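Side-chain contact in nitrogenase molybdenum-iron protein beta chain (Clostridium pasteurianum, PDB 4WES), which forms, together with the alpha chain, the molybdenum-iron component of nitrogenase, which reduces dinitrogen to ammonia, and shares in holding its [8Fe-7S] cluster: residues P321-A326 with N422-Y427. Numbering follows the deposited sequence. Where two conformers were deposited one is given.
Sequences PDEIIA and NPKVGY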
loop_
_atom_site.group_PDB
_atom_site.type_symbol
_atom_site.label_atom_id
_atom_site.label_comp_id
_atom_site.label_asym_id
_atom_site.label_seq_id
_atom_site.Cartn_x
_atom_site.Cartn_y
_atom_site.Cartn_z
ATOM N N PRO B 321 21.880 6.345 9.384
ATOM C CA PRO B 321 22.465 5.215 10.102
ATOM C C PRO B 321 21.620 4.701 11.247
ATOM O O PRO B 321 21.489 3.480 11.427
ATOM C CB PRO B 321 23.819 5.738 10.604
ATOM C CG PRO B 321 24.090 6.976 9.888
ATOM C CD PRO B 321 22.808 7.475 9.263
ATOM N N ASP B 322 21.052 5.592 12.077
ATOM C CA ASP B 322 20.319 5.108 13.241
ATOM C C ASP B 322 19.125 4.241 12.817
ATOM O O ASP B 322 18.898 3.154 13.347
ATOM C CB ASP B 322 19.827 6.261 14.119
ATOM C CG ASP B 322 20.950 7.149 14.676
ATOM O OD1 ASP B 322 22.001 6.598 15.070
ATOM O OD2 ASP B 322 20.732 8.392 14.708
ATOM N N GLU B 323 18.343 4.768 11.873
ATOM C CA GLU B 323 17.148 4.076 11.403
ATOM C C GLU B 323 17.476 2.783 10.674
ATOM O O GLU B 323 16.771 1.782 10.818
ATOM C CB GLU B 323 16.326 5.030 10.457
ATOM C CG GLU B 323 17.015 5.364 9.118
ATOM C CD GLU B 323 16.331 6.379 8.143
ATOM O OE1 GLU B 323 15.299 6.962 8.637
ATOM O OE2 GLU B 323 16.777 6.468 6.853
ATOM N N ILE B 324 18.559 2.786 9.898
ATOM C CA ILE B 324 18.909 1.589 9.121
ATOM C C ILE B 324 19.543 0.499 10.002
ATOM O O ILE B 324 19.328 -0.674 9.763
ATOM C CB ILE B 324 19.779 1.951 7.899
ATOM C CG1 ILE B 324 19.006 2.824 6.913
ATOM C CG2 ILE B 324 20.316 0.705 7.210
ATOM C CD1 ILE B 324 17.778 2.155 6.288
ATOM N N ILE B 325 20.282 0.886 11.051
ATOM C CA ILE B 325 20.731 -0.118 11.989
ATOM C C ILE B 325 19.540 -0.859 12.588
ATOM O O ILE B 325 19.506 -2.076 12.638
ATOM C CB ILE B 325 21.608 0.519 13.087
ATOM C CG1 ILE B 325 22.971 0.948 12.509
ATOM C CG2 ILE B 325 21.805 -0.434 14.277
ATOM C CD1 ILE B 325 23.698 1.924 13.401
ATOM N N ALA B 326 18.573 -0.089 13.114
ATOM C CA ALA B 326 17.441 -0.726 13.779
ATOM C C ALA B 326 16.546 -1.501 12.785
ATOM O O ALA B 326 16.092 -2.613 13.090
ATOM C CB ALA B 326 16.646 0.319 14.522
ATOM N N ASN B 422 2.177 8.177 9.758
ATOM C CA ASN B 422 2.389 6.824 10.265
ATOM C C ASN B 422 3.756 6.659 10.894
ATOM O O ASN B 422 4.797 6.954 10.311
ATOM C CB ASN B 422 2.135 5.689 9.250
ATOM C CG ASN B 422 1.765 6.178 7.866
ATOM O OD1 ASN B 422 2.399 5.794 6.880
ATOM N ND2 ASN B 422 0.710 6.987 7.775
ATOM N N PRO B 423 3.762 6.147 12.138
ATOM C CA PRO B 423 5.039 5.910 12.764
ATOM C C PRO B 423 5.695 4.661 12.192
ATOM O O PRO B 423 4.982 3.752 11.730
ATOM C CB PRO B 423 4.663 5.653 14.233
ATOM C CG PRO B 423 3.300 5.038 14.159
ATOM C CD PRO B 423 2.633 5.767 13.002
ATOM N N LYS B 424 7.035 4.627 12.239
ATOM C CA LYS B 424 7.805 3.428 12.040
ATOM C C LYS B 424 8.348 2.840 13.320
ATOM O O LYS B 424 8.824 1.710 13.298
ATOM C CB LYS B 424 8.976 3.669 11.041
ATOM C CG LYS B 424 10.064 4.633 11.588
ATOM C CD LYS B 424 11.267 4.926 10.688
ATOM C CE LYS B 424 11.580 6.429 10.568
ATOM N NZ LYS B 424 12.447 6.702 9.382
ATOM N N VAL B 425 8.318 3.617 14.405
ATOM C CA VAL B 425 8.846 3.181 15.683
ATOM C C VAL B 425 7.787 2.505 16.548
ATOM O O VAL B 425 6.575 2.634 16.321
ATOM C CB VAL B 425 9.466 4.363 16.459
ATOM C CG1 VAL B 425 10.622 4.958 15.693
ATOM C CG2 VAL B 425 8.422 5.419 16.847
ATOM N N GLY B 426 8.257 1.827 17.578
ATOM C CA GLY B 426 7.379 1.157 18.511
ATOM C C GLY B 426 6.774 -0.118 17.966
ATOM O O GLY B 426 7.010 -0.519 16.826
ATOM N N TYR B 427 5.984 -0.803 18.793
ATOM C CA TYR B 427 5.269 -1.973 18.313
ATOM C C TYR B 427 4.254 -1.572 17.256
ATOM O O TYR B 427 4.084 -2.299 16.258
ATOM C CB TYR B 427 4.614 -2.721 19.483
ATOM C CG TYR B 427 5.593 -3.048 20.586
ATOM C CD1 TYR B 427 6.692 -3.873 20.368
ATOM C CD2 TYR B 427 5.427 -2.550 21.874
ATOM C CE1 TYR B 427 7.612 -4.173 21.374
ATOM C CE2 TYR B 427 6.325 -2.834 22.874
ATOM C CZ TYR B 427 7.415 -3.649 22.633
ATOM O OH TYR B 427 8.305 -3.906 23.641
#
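Lys424 reaches across to Glu323, and a single salt bridge between their side-chain ends makes the whole contact: NZ donates to OE1 over 3.0 Å. The ammonium group arrives on the anti side of the carboxylate oxygen and lies 33° out of the carboxylate plane. The two backbones stay well apart, 9.4 Å between the CA atoms of Glu323 and Val425 where they are nearest, and the length of both side chains bridges the gap. Glu323 is extended beyond CG (chi2 -176°), whereas Lys424 bends at chi3 (131°), which turns its last two atoms toward the acid. The other carboxylate oxygen, OE2, accepts a hydrogen bond from the backbone N of Asp320, just ahead of helix 321-333, so each oxygen has its own donor and the rotation of the group is probably fixed. This helix follows strand 314-318, the central strand of a five-stranded parallel sheet in an alpha/beta domain, and the bridge ties its first turn to the loop leading into the long helix 426-448. Phe409 lies beside both charged residues, touching Glu323 and forming a cation-pi interaction with Lys424. At the other end of the lysine, its backbone N and that of Val425 both donate to OD2 of Asp183, while the carboxylate oxygens of Asp322 take the backbone N-H groups of Tyr244 and Ala245.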